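Divalent ion tolerance protein CutA1 (Ehrlichia chaffeensis, PDB 4IYQ) is a trimeric member of the CutA family, associated with tolerance to divalent metal ions, and may bind copper. Local coordinates at residues I25-T30 against A77-T82. Numbering follows the deposited sequence.
Sequences ISLLYT and AIILKT
Ser-26 with Thr-82, Leu-28 with Leu-80 and Thr-30 with Ile-78 are the hydrogen-bonded pairs of an antiparallel contact between strands 25-32 and 69-83, the two inner strands of the chain's four-stranded sheet, buried near its middle. The strand order 53-66, 69-83, 25-32, 105-108 is that of the ferredoxin-like fold of the CutA family. The N-to-C directions of the two short segments differ by 157°, and their axes approach to 4.5 Å. Each pair closes a ring of two backbone hydrogen bonds; in the middle one Leu-28 N reaches Leu-80 O at 2.8 Å and Leu-80 N returns to Leu-28 O at 2.7 Å. Between the rings, Leu-27 with Lys-81 and Tyr-29 with Ile-79 are non-hydrogen-bonded pairs, and Tyr-29 CA gives a CA-H...O contact to Ile-78 O (3.2 Å).

On the even-numbered face, Leu-28 and Leu-80 meet through their CB atoms at 4.0 Å. Thr-30 OG1, anti to N (chi1 -166°), is hydrogen-bonded to Ala-104 O, which leaves CG2 alongside Ile-78, 3.7 Å from Ile-78 CD1. On the other face Leu-27 CD2 rests 3.9 Å from Lys-81 CG. The Tyr-29 ring takes Ile-79 CG1 at its edge, and its OH is hydrogen-bonded to Asn-55 of the third subunit.

Strand 105-108 hydrogen-bonds to Leu-27 and Tyr-29; opposite, Phe-57 and Asn-55 of strand 53-66 bond to Ala-77 and Ile-79, and Ala-52, just ahead of it, to Lys-81. Helix 87-97 packs on Leu-28 and Leu-80, whereas the other face is shared between helix 115-125 and neighbouring subunits, including Ile-106 of the second and Phe-57 of the third.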
# COMPACT_ATOMS: atom_id res chain seq x y z
N ILE A 25 -5.70 5.86 13.95
CA ILE A 25 -4.53 6.10 13.10
C ILE A 25 -4.84 6.38 11.64
O ILE A 25 -5.90 6.01 11.13
CB ILE A 25 -3.52 4.92 13.18
CG1 ILE A 25 -4.04 3.70 12.42
CG2 ILE A 25 -3.19 4.57 14.63
CD1 ILE A 25 -3.17 2.49 12.61
N SER A 26 -3.92 7.07 10.98
CA SER A 26 -3.98 7.28 9.54
C SER A 26 -2.64 6.91 8.86
O SER A 26 -1.57 6.96 9.48
CB SER A 26 -4.31 8.74 9.24
OG SER A 26 -5.54 9.14 9.84
N LEU A 27 -2.70 6.53 7.60
CA LEU A 27 -1.48 6.27 6.85
C LEU A 27 -1.27 7.39 5.82
O LEU A 27 -2.21 7.83 5.15
CB LEU A 27 -1.55 4.92 6.16
CG LEU A 27 -1.85 3.69 7.01
CD1 LEU A 27 -1.91 2.47 6.11
CD2 LEU A 27 -0.86 3.49 8.15
N LEU A 28 -0.03 7.85 5.68
CA LEU A 28 0.30 8.77 4.61
C LEU A 28 1.26 8.10 3.64
O LEU A 28 2.22 7.43 4.05
CB LEU A 28 0.90 10.07 5.15
CG LEU A 28 -0.12 11.13 5.58
CD1 LEU A 28 -0.82 10.73 6.87
CD2 LEU A 28 0.50 12.50 5.73
N TYR A 29 1.01 8.32 2.36
CA TYR A 29 1.83 7.76 1.30
C TYR A 29 2.41 8.88 0.45
O TYR A 29 1.69 9.79 0.03
CB TYR A 29 0.99 6.81 0.46
CG TYR A 29 1.66 6.19 -0.73
CD1 TYR A 29 2.28 4.95 -0.63
CD2 TYR A 29 1.65 6.81 -1.98
CE1 TYR A 29 2.88 4.34 -1.72
CE2 TYR A 29 2.25 6.22 -3.09
CZ TYR A 29 2.86 4.98 -2.95
OH TYR A 29 3.47 4.36 -4.02
N THR A 30 3.71 8.81 0.16
CA THR A 30 4.36 9.79 -0.71
C THR A 30 5.54 9.11 -1.42
O THR A 30 5.98 8.02 -1.04
CB THR A 30 4.86 11.05 0.09
OG1 THR A 30 5.20 12.11 -0.80
CG2 THR A 30 6.08 10.72 0.95
N ALA A 77 9.14 4.92 -2.25
CA ALA A 77 7.81 5.20 -1.71
C ALA A 77 7.90 5.17 -0.20
O ALA A 77 8.77 4.49 0.35
CB ALA A 77 6.79 4.20 -2.24
N ILE A 78 7.05 5.93 0.47
CA ILE A 78 7.00 5.88 1.92
C ILE A 78 5.59 5.73 2.43
O ILE A 78 4.68 6.39 1.95
CB ILE A 78 7.58 7.14 2.58
CG1 ILE A 78 8.71 7.76 1.77
CG2 ILE A 78 8.00 6.81 4.01
CD1 ILE A 78 9.13 9.10 2.33
N ILE A 79 5.43 4.85 3.41
CA ILE A 79 4.22 4.81 4.20
C ILE A 79 4.54 5.39 5.57
O ILE A 79 5.45 4.92 6.27
CB ILE A 79 3.67 3.38 4.35
CG1 ILE A 79 3.22 2.85 2.99
CG2 ILE A 79 2.51 3.35 5.32
CD1 ILE A 79 2.80 1.39 3.03
N LEU A 80 3.80 6.42 5.94
CA LEU A 80 3.99 7.10 7.20
C LEU A 80 2.80 6.83 8.10
O LEU A 80 1.66 6.79 7.62
CB LEU A 80 4.16 8.60 6.95
CG LEU A 80 5.22 8.88 5.89
CD1 LEU A 80 4.99 10.22 5.19
CD2 LEU A 80 6.59 8.84 6.52
N LYS A 81 3.05 6.59 9.38
CA LYS A 81 1.95 6.30 10.30
C LYS A 81 1.79 7.34 11.39
O LYS A 81 2.74 7.67 12.11
CB LYS A 81 2.14 4.91 10.92
CG LYS A 81 2.63 3.88 9.92
CD LYS A 81 2.34 2.47 10.38
CE LYS A 81 3.26 1.48 9.67
NZ LYS A 81 4.62 1.47 10.30
N THR A 82 0.57 7.84 11.55
CA THR A 82 0.28 8.84 12.57
C THR A 82 -1.18 8.75 13.07
O THR A 82 -1.89 7.83 12.72
CB THR A 82 0.59 10.26 12.04
OG1 THR A 82 0.46 11.19 13.12
CG2 THR A 82 -0.35 10.66 10.91